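Local coordinates for protein D-threo-3-hydroxyaspartate dehydratase (Delftia, PDB 3WQC) that catalyses the pyridoxal-phosphate-dependent deamination of D-threo-3-hydroxyaspartate to oxaloacetate and ammonia, and also dehydrates L-threo- and L-erythro-3-hydroxyaspartate and D-serine, at residues Ala35-Arg40 / Gly226-Ala231; Asp90-Val95 / Val240-Ala245. One frame throughout, in Å; residues are numbered along the deposited sequence.

Contact 1. Residues Ala35-Arg40 / Gly226-Ala231. With PLP (pyridoxal-5'-phosphate), chain J.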
ATOM      1  N   ALA B  35      10.186  22.187 -12.486  1.00 21.46           N
ATOM      2  CA  ALA B  35      11.095  23.310 -12.921  1.00 21.66           C
ATOM      3  C   ALA B  35      12.189  23.499 -11.924  1.00 20.44           C
ATOM      4  O   ALA B  35      13.361  23.734 -12.296  1.00 26.34           O
ATOM      5  CB  ALA B  35      10.310  24.582 -12.999  1.00 24.21           C
ATOM      6  N   ARG B  36      11.856  23.449 -10.625  1.00 21.19           N
ATOM      7  CA  ARG B  36      12.861  23.701  -9.600  1.00 22.44           C
ATOM      8  C   ARG B  36      14.042  22.680  -9.725  1.00 21.21           C
ATOM      9  O   ARG B  36      15.242  23.042  -9.639  1.00 23.44           O
ATOM     10  CB  ARG B  36      12.295  23.665  -8.174  1.00 23.80           C
ATOM     11  CG  ARG B  36      13.354  23.724  -7.020  1.00 24.27           C
ATOM     12  CD  ARG B  36      12.686  23.607  -5.682  1.00 25.12           C
ATOM     13  NE  ARG B  36      13.657  23.566  -4.596  1.00 28.53           N
ATOM     14  CZ  ARG B  36      13.458  23.009  -3.381  1.00 27.70           C
ATOM     15  NH1 ARG B  36      12.258  22.544  -3.052  1.00 27.54           N
ATOM     16  NH2 ARG B  36      14.436  22.973  -2.461  1.00 31.64           N
ATOM     17  N   MET B  37      13.701  21.410  -9.852  1.00 19.80           N
ATOM     18  CA  MET B  37      14.749  20.392  -9.928  1.00 19.42           C
ATOM     19  C   MET B  37      15.520  20.529 -11.196  1.00 20.78           C
ATOM     20  O   MET B  37      16.772  20.452 -11.138  1.00 21.80           O
ATOM     21  CB  MET B  37      14.109  18.975  -9.806  1.00 19.87           C
ATOM     22  CG  MET B  37      15.157  17.835  -9.770  1.00 18.74           C
ATOM     23  SD  MET B  37      16.248  17.868  -8.305  1.00 20.16           S
ATOM     24  CE  MET B  37      15.133  17.265  -6.987  1.00 19.34           C
ATOM     25  N   GLN B  38      14.863  20.667 -12.344  1.00 18.86           N
ATOM     26  CA  GLN B  38      15.573  20.726 -13.616  1.00 20.13           C
ATOM     27  C   GLN B  38      16.488  21.953 -13.592  1.00 22.32           C
ATOM     28  O   GLN B  38      17.647  21.892 -14.072  1.00 22.31           O
ATOM     29  CB  GLN B  38      14.648  20.815 -14.836  1.00 22.05           C
ATOM     30  CG  GLN B  38      15.373  20.698 -16.192  1.00 24.81           C
ATOM     31  CD  GLN B  38      16.092  19.348 -16.367  1.00 25.69           C
ATOM     32  OE1 GLN B  38      15.463  18.292 -16.313  1.00 23.43           O
ATOM     33  NE2 GLN B  38      17.442  19.360 -16.621  1.00 22.85           N
ATOM     34  N   GLN B  39      15.998  23.109 -13.088  1.00 22.70           N
ATOM     35  CA  GLN B  39      16.848  24.309 -13.073  1.00 23.90           C
ATOM     36  C   GLN B  39      18.103  24.068 -12.194  1.00 22.00           C
ATOM     37  O   GLN B  39      19.199  24.575 -12.477  1.00 25.71           O
ATOM     38  CB  GLN B  39      16.048  25.523 -12.527  1.00 28.56           C
ATOM     39  CG  GLN B  39      15.027  25.913 -13.577  1.00 37.52           C
ATOM     40  CD  GLN B  39      13.952  26.868 -13.110  1.00 51.39           C
ATOM     41  OE1 GLN B  39      13.957  27.368 -11.943  1.00 53.45           O
ATOM     42  NE2 GLN B  39      12.987  27.152 -14.033  1.00 49.83           N
ATOM     43  N   ARG B  40      17.944  23.388 -11.071  1.00 24.95           N
ATOM     44  CA  ARG B  40      19.069  23.155 -10.185  1.00 24.86           C
ATOM     45  C   ARG B  40      20.105  22.282 -10.884  1.00 23.44           C
ATOM     46  O   ARG B  40      21.344  22.552 -10.812  1.00 24.65           O
ATOM     47  CB  ARG B  40      18.654  22.551  -8.829  1.00 24.08           C
ATOM     48  CG  ARG B  40      19.887  22.383  -8.001  1.00 30.99           C
ATOM     49  CD  ARG B  40      19.534  22.084  -6.617  1.00 37.33           C
ATOM     50  NE  ARG B  40      20.434  22.798  -5.763  1.00 63.98           N
ATOM     51  CZ  ARG B  40      21.625  22.388  -5.315  1.00 84.51           C
ATOM     52  NH1 ARG B  40      22.224  23.305  -4.527  1.00 63.71           N
ATOM     53  NH2 ARG B  40      22.200  21.130  -5.608  1.00 48.78           N
ATOM     54  N   GLY B 226      22.212  10.157  -6.481  1.00 14.93           N
ATOM     55  CA  GLY B 226      21.050  10.988  -6.082  1.00 18.32           C
ATOM     56  C   GLY B 226      20.054  10.361  -5.165  1.00 15.19           C
ATOM     57  O   GLY B 226      19.780   9.183  -5.233  1.00 17.54           O
ATOM     58  N   SER B 227      19.444  11.253  -4.405  1.00 16.63           N
ATOM     59  CA  SER B 227      18.177  11.074  -3.711  1.00 14.25           C
ATOM     60  C   SER B 227      17.620  12.515  -3.810  1.00 16.25           C
ATOM     61  O   SER B 227      18.379  13.467  -4.060  1.00 17.18           O
ATOM     62  CB  SER B 227      18.374  10.640  -2.253  1.00 16.06           C
ATOM     63  OG  SER B 227      19.056  11.669  -1.513  1.00 17.53           O
ATOM     64  N   THR B 228      16.329  12.712  -3.564  1.00 15.29           N
ATOM     65  CA  THR B 228      15.781  14.064  -3.689  1.00 15.46           C
ATOM     66  C   THR B 228      16.519  14.993  -2.691  1.00 16.15           C
ATOM     67  O   THR B 228      16.889  16.098  -3.071  1.00 17.67           O
ATOM     68  CB  THR B 228      14.222  14.040  -3.523  1.00 14.26           C
ATOM     69  OG1 THR B 228      13.707  13.678  -4.799  1.00 14.51           O
ATOM     70  CG2 THR B 228      13.721  15.481  -3.183  1.00 17.09           C
ATOM     71  N   PRO B 229      16.665  14.587  -1.405  1.00 14.60           N
ATOM     72  CA  PRO B 229      17.308  15.585  -0.478  1.00 18.60           C
ATOM     73  C   PRO B 229      18.748  15.959  -0.919  1.00 17.11           C
ATOM     74  O   PRO B 229      19.138  17.124  -0.792  1.00 20.96           O
ATOM     75  CB  PRO B 229      17.289  14.859   0.858  1.00 18.78           C
ATOM     76  CG  PRO B 229      16.080  13.865   0.726  1.00 16.61           C
ATOM     77  CD  PRO B 229      16.143  13.399  -0.696  1.00 16.94           C
ATOM     78  N   THR B 230      19.560  14.960  -1.323  1.00 17.40           N
ATOM     79  CA  THR B 230      20.964  15.298  -1.698  1.00 18.24           C
ATOM     80  C   THR B 230      20.992  15.986  -3.041  1.00 19.54           C
ATOM     81  O   THR B 230      21.871  16.818  -3.269  1.00 18.62           O
ATOM     82  CB  THR B 230      21.901  14.081  -1.735  1.00 18.36           C
ATOM     83  OG1 THR B 230      21.312  13.025  -2.537  1.00 18.83           O
ATOM     84  CG2 THR B 230      22.096  13.566  -0.302  1.00 20.33           C
ATOM     85  N   ALA B 231      20.043  15.696  -3.946  1.00 16.94           N
ATOM     86  CA  ALA B 231      20.003  16.478  -5.225  1.00 15.85           C
ATOM     87  C   ALA B 231      19.836  17.974  -4.959  1.00 18.78           C
ATOM     88  O   ALA B 231      20.433  18.832  -5.629  1.00 21.94           O
ATOM     89  CB  ALA B 231      18.921  16.008  -6.185  1.00 19.84           C
TER
HETATM   90  N1  PLP J 402      17.941   6.232  -7.075  1.00 12.46           N
HETATM   91  C2  PLP J 402      17.554   5.018  -6.632  1.00 11.46           C
HETATM   92  C2A PLP J 402      18.424   3.802  -6.851  1.00 13.68           C
HETATM   93  C3  PLP J 402      16.283   4.898  -5.958  1.00 12.81           C
HETATM   94  O3  PLP J 402      15.894   3.701  -5.547  1.00 15.43           O
HETATM   95  C4  PLP J 402      15.502   6.093  -5.769  1.00 13.72           C
HETATM   96  C4A PLP J 402      14.228   5.977  -5.141  1.00 21.05           C
HETATM   97  C5  PLP J 402      15.995   7.333  -6.274  1.00 12.50           C
HETATM   98  C6  PLP J 402      17.268   7.365  -6.862  1.00 12.80           C
HETATM   99  C5A PLP J 402      15.217   8.613  -6.096  1.00 16.46           C
HETATM  100  O4P PLP J 402      15.198   8.968  -4.637  1.00 15.07           O
HETATM  101  P   PLP J 402      14.111  10.047  -4.170  1.00 13.99           P
HETATM  102  O1P PLP J 402      14.261  11.145  -5.156  1.00 17.22           O
HETATM  103  O2P PLP J 402      14.582  10.426  -2.810  1.00 15.05           O
HETATM  104  O3P PLP J 402      12.763   9.457  -4.251  1.00 19.34           O

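Contact 2. Residues Asp90-Val95 / Val240-Ala245. With PLP (pyridoxal-5'-phosphate), chain J.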
ATOM      1  N   ASP B  90      15.674   5.556 -23.170  1.00 14.06           N
ATOM      2  CA  ASP B  90      16.879   5.598 -22.295  1.00 13.45           C
ATOM      3  C   ASP B  90      16.450   5.308 -20.867  1.00 13.78           C
ATOM      4  O   ASP B  90      15.947   6.181 -20.117  1.00 14.77           O
ATOM      5  CB  ASP B  90      17.449   6.998 -22.438  1.00 16.05           C
ATOM      6  CG  ASP B  90      18.673   7.265 -21.578  1.00 17.22           C
ATOM      7  OD1 ASP B  90      19.102   6.346 -20.756  1.00 17.23           O
ATOM      8  OD2 ASP B  90      19.213   8.446 -21.571  1.00 24.39           O
ATOM      9  N   ILE B  91      16.587   4.022 -20.479  1.00 12.55           N
ATOM     10  CA  ILE B  91      15.966   3.574 -19.198  1.00 11.80           C
ATOM     11  C   ILE B  91      17.021   2.838 -18.376  1.00 12.03           C
ATOM     12  O   ILE B  91      17.687   1.885 -18.866  1.00 12.64           O
ATOM     13  CB  ILE B  91      14.791   2.596 -19.487  1.00  9.96           C
ATOM     14  CG1 ILE B  91      13.698   3.300 -20.301  1.00 13.74           C
ATOM     15  CG2 ILE B  91      14.194   2.062 -18.135  1.00 12.03           C
ATOM     16  CD1 ILE B  91      12.437   2.456 -20.543  1.00 14.26           C
ATOM     17  N   LEU B  92      17.162   3.261 -17.133  1.00 11.26           N
ATOM     18  CA  LEU B  92      18.068   2.584 -16.160  1.00 10.52           C
ATOM     19  C   LEU B  92      17.236   1.824 -15.160  1.00 11.10           C
ATOM     20  O   LEU B  92      16.408   2.458 -14.455  1.00 11.26           O
ATOM     21  CB  LEU B  92      18.854   3.693 -15.415  1.00 11.36           C
ATOM     22  CG  LEU B  92      19.707   3.241 -14.205  1.00 11.19           C
ATOM     23  CD1 LEU B  92      20.854   2.303 -14.673  1.00 12.64           C
ATOM     24  CD2 LEU B  92      20.232   4.494 -13.447  1.00 12.94           C
ATOM     25  N   TYR B  93      17.439   0.515 -15.065  1.00 10.45           N
ATOM     26  CA  TYR B  93      16.725  -0.302 -14.093  1.00  8.99           C
ATOM     27  C   TYR B  93      17.596  -0.403 -12.852  1.00  9.94           C
ATOM     28  O   TYR B  93      18.596  -1.151 -12.804  1.00 10.42           O
ATOM     29  CB  TYR B  93      16.426  -1.675 -14.699  1.00  9.32           C
ATOM     30  CG  TYR B  93      15.869  -2.647 -13.687  1.00  9.50           C
ATOM     31  CD1 TYR B  93      14.960  -2.295 -12.661  1.00 10.23           C
ATOM     32  CD2 TYR B  93      16.302  -3.992 -13.773  1.00 10.53           C
ATOM     33  CE1 TYR B  93      14.485  -3.280 -11.736  1.00 10.07           C
ATOM     34  CE2 TYR B  93      15.806  -4.971 -12.899  1.00  9.88           C
ATOM     35  CZ  TYR B  93      14.914  -4.608 -11.890  1.00  9.21           C
ATOM     36  OH  TYR B  93      14.459  -5.542 -10.986  1.00 10.91           O
ATOM     37  N   ALA B  94      17.301   0.453 -11.841  1.00  9.23           N
ATOM     38  CA  ALA B  94      18.251   0.695 -10.721  1.00  9.91           C
ATOM     39  C   ALA B  94      17.911  -0.202  -9.523  1.00 10.68           C
ATOM     40  O   ALA B  94      17.792   0.288  -8.375  1.00 11.08           O
ATOM     41  CB  ALA B  94      18.289   2.192 -10.343  1.00 11.61           C
ATOM     42  N   VAL B  95      17.820  -1.505  -9.775  1.00 10.29           N
ATOM     43  CA  VAL B  95      17.704  -2.492  -8.675  1.00 10.28           C
ATOM     44  C   VAL B  95      18.671  -3.627  -9.096  1.00  9.89           C
ATOM     45  O   VAL B  95      18.616  -4.052 -10.238  1.00 10.68           O
ATOM     46  CB  VAL B  95      16.257  -3.080  -8.540  1.00 10.31           C
ATOM     47  CG1 VAL B  95      16.194  -4.167  -7.477  1.00 11.43           C
ATOM     48  CG2 VAL B  95      15.297  -1.922  -8.169  1.00 12.55           C
ATOM     49  N   VAL B 240      30.371  14.247 -11.613  1.00 17.74           N
ATOM     50  CA  VAL B 240      29.081  13.544 -11.747  1.00 14.93           C
ATOM     51  C   VAL B 240      28.471  13.829 -13.111  1.00 14.22           C
ATOM     52  O   VAL B 240      28.505  15.054 -13.569  1.00 18.85           O
ATOM     53  CB  VAL B 240      28.086  14.028 -10.633  1.00 16.33           C
ATOM     54  CG1 VAL B 240      26.621  13.531 -10.846  1.00 15.29           C
ATOM     55  CG2 VAL B 240      28.640  13.608  -9.285  1.00 18.32           C
ATOM     56  N   THR B 241      27.894  12.842 -13.793  1.00 13.93           N
ATOM     57  CA  THR B 241      27.306  13.086 -15.176  1.00 13.97           C
ATOM     58  C   THR B 241      25.800  13.307 -15.026  1.00 16.60           C
ATOM     59  O   THR B 241      25.212  13.988 -15.825  1.00 17.08           O
ATOM     60  CB  THR B 241      27.621  12.052 -16.235  1.00 22.92           C
ATOM     61  OG1 THR B 241      27.180  10.874 -15.770  1.00 24.56           O
ATOM     62  CG2 THR B 241      29.024  11.628 -16.142  1.00 23.17           C
ATOM     63  N   GLU B 242      25.136  12.636 -14.077  1.00 14.71           N
ATOM     64  CA  GLU B 242      23.658  12.743 -13.963  1.00 14.40           C
ATOM     65  C   GLU B 242      23.312  12.602 -12.491  1.00 13.53           C
ATOM     66  O   GLU B 242      23.975  11.924 -11.683  1.00 13.19           O
ATOM     67  CB  GLU B 242      22.956  11.722 -14.802  1.00 16.35           C
ATOM     68  CG  GLU B 242      23.253  10.318 -14.312  1.00 18.48           C
ATOM     69  CD  GLU B 242      22.431   9.242 -15.072  1.00 14.75           C
ATOM     70  OE1 GLU B 242      21.928   8.289 -14.382  1.00 14.02           O
ATOM     71  OE2 GLU B 242      22.273   9.267 -16.333  1.00 17.61           O
ATOM     72  N   VAL B 243      22.153  13.180 -12.168  1.00 14.89           N
ATOM     73  CA  VAL B 243      21.513  12.990 -10.874  1.00 13.71           C
ATOM     74  C   VAL B 243      20.149  12.344 -11.104  1.00 12.57           C
ATOM     75  O   VAL B 243      19.425  12.690 -12.033  1.00 14.49           O
ATOM     76  CB  VAL B 243      21.336  14.365 -10.198  1.00 14.58           C
ATOM     77  CG1 VAL B 243      20.425  14.350  -8.961  1.00 17.15           C
ATOM     78  CG2 VAL B 243      22.706  14.917  -9.821  1.00 18.18           C
ATOM     79  N   ARG B 244      19.822  11.407 -10.199  1.00 13.02           N
ATOM     80  CA  ARG B 244      18.522  10.729 -10.199  1.00 12.05           C
ATOM     81  C   ARG B 244      17.734  11.247  -8.969  1.00 14.79           C
ATOM     82  O   ARG B 244      18.227  11.227  -7.827  1.00 16.64           O
ATOM     83  CB  ARG B 244      18.748   9.187 -10.002  1.00 12.87           C
ATOM     84  CG  ARG B 244      19.694   8.667 -11.116  1.00 13.48           C
ATOM     85  CD  ARG B 244      19.806   7.111 -11.054  1.00 12.39           C
ATOM     86  NE  ARG B 244      19.886   6.654  -9.649  1.00 11.33           N
ATOM     87  CZ  ARG B 244      20.924   6.863  -8.816  1.00 12.15           C
ATOM     88  NH1 ARG B 244      22.114   7.271  -9.310  1.00 13.00           N
ATOM     89  NH2 ARG B 244      20.804   6.643  -7.505  1.00 13.93           N
ATOM     90  N   ALA B 245      16.501  11.639  -9.210  1.00 14.50           N
ATOM     91  CA  ALA B 245      15.620  12.060  -8.073  1.00 13.69           C
ATOM     92  C   ALA B 245      14.207  11.771  -8.565  1.00 13.43           C
ATOM     93  O   ALA B 245      13.935  11.798  -9.779  1.00 13.37           O
ATOM     94  CB  ALA B 245      15.721  13.580  -7.834  1.00 15.32           C
TER
HETATM   95  N1  PLP J 402      17.941   6.232  -7.075  1.00 12.46           N
HETATM   96  C2  PLP J 402      17.554   5.018  -6.632  1.00 11.46           C
HETATM   97  C2A PLP J 402      18.424   3.802  -6.851  1.00 13.68           C
HETATM   98  C3  PLP J 402      16.283   4.898  -5.958  1.00 12.81           C
HETATM   99  O3  PLP J 402      15.894   3.701  -5.547  1.00 15.43           O
HETATM  100  C4  PLP J 402      15.502   6.093  -5.769  1.00 13.72           C
HETATM  101  C4A PLP J 402      14.228   5.977  -5.141  1.00 21.05           C
HETATM  102  C5  PLP J 402      15.995   7.333  -6.274  1.00 12.50           C
HETATM  103  C6  PLP J 402      17.268   7.365  -6.862  1.00 12.80           C
HETATM  104  C5A PLP J 402      15.217   8.613  -6.096  1.00 16.46           C
HETATM  105  O4P PLP J 402      15.198   8.968  -4.637  1.00 15.07           O
HETATM  106  P   PLP J 402      14.111  10.047  -4.170  1.00 13.99           P
HETATM  107  O1P PLP J 402      14.261  11.145  -5.156  1.00 17.22           O
HETATM  108  O2P PLP J 402      14.582  10.426  -2.810  1.00 15.05           O
HETATM  109  O3P PLP J 402      12.763   9.457  -4.251  1.00 19.34           O

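Contact 1. Residues Ala35-Arg40 / Gly226-Ala231
Met-37 and Arg-40, one turn apart on helix 27-44, rest against Ala-231 in a buried helix-to-helix contact of the TIM-barrel domain. The partner, helix 228-233, is the short phosphate-binding helix of this alanine racemase-like fold, and its first turn holds the cofactor. The apolar side is the larger part, though it rests on few atoms: Met-37 SD lies 3.9 Å from Ala-231 CB, and CE passes beside the same methyl on its way toward Thr-228 CG2. With CG anti to the backbone N (chi1 -176°) the thioether leaves its helix toward the partner, then bends at its next two torsions and lays CE alongside the short helix; Leu-48 and Tyr-248 pack on it from other parts of the chain. The polar part belongs to Arg-40. Its NH2 gives a weak, bent hydrogen bond to Ala-231 O at 2.9 Å (129° at the hydrogen), the oxygen lying oblique to the guanidinium, while the stronger partner of NH2 is Ala-234 O, so the arginine binds carbonyls in the last turn of helix 228-233 and just past it. With an alanine in place of Arg-40, the carbonyls of Ala-231 and Ala-234 would probably lose the guanidinium that ties this end of the short helix to helix 27-44. At the other end, Ser-227 is the N-cap, and the helix N-terminus faces the phosphate, whose negative charge it is likely to stabilise. Thr-228 grips two different phosphate oxygens: its N points almost straight at PLP O2P (3.0 Å, 179°), and Thr-228 OG1 bonds PLP O1P at 2.6 Å.

Contact 2. Residues Asp90-Val95 / Val240-Ala245
Leu-92 and Arg-244 make the main apolar touch between two strands of the parallel barrel, 90-93 and 242-243, which face each other without being neighbours in the sheet. Leu-92 CD2 meets Arg-244 CD at 3.6 Å, the two side chains crossing at about a right angle, and the same methyl comes 4.3 Å from Glu-242 OE1. The leucine side chain starts out toward Arg-244, and with CG anti to the backbone N (chi1 171°) it carries CD2 to it. Also apolar, Ala-94 CB packs on the ring methyl, PLP C2A, at 3.8 Å.

Polar bonds run to the cofactor and the barrel wall. Arg-244 bends at chi3 (-40°), bringing the guanidinium edge to the pyridine nitrogen, with PLP N1 in its plane. Arg-244 NH2 donates to PLP N1 at 2.9 Å, and NE adds a weak bond to the same N1 at 3.3 Å. NH1 turns to Ser-224 OG, which also bonds Glu-242 OE1, and NH2 has a second acceptor in Thr-181 O; these second-shell partners help fix the plane of the group.

The site thus sets an arginine at the pyridine nitrogen, as in alanine racemase, on a barrel of the fold-type III PLP enzymes.

How the contacts relate
Contacts 1 and 2 meet at one cofactor, their centres 13 Å apart: the 226-231 segment of contact 1 holds the phosphate, and Arg-244 of contact 2 the pyridine nitrogen, while Ala-245 of contact 2 also lies against the phosphate. Helix 228-233 and strand 242-243 follow each other in the chain, which comes back to the pocket at Arg-244. The contacts touch directly: Ala-231 CB packs on Val-243 CG1 at 3.6 Å, Thr-228 OG1 sits 3.6 Å from Ala-245 CB, and Met-37 CE reaches the same Ala-245 CB at 3.8 Å. The side chains of Thr-228 and Arg-244 are about 9 Å and 8 Å from that of Lys-53, the inferred cofactor-attachment lysine, not linked here.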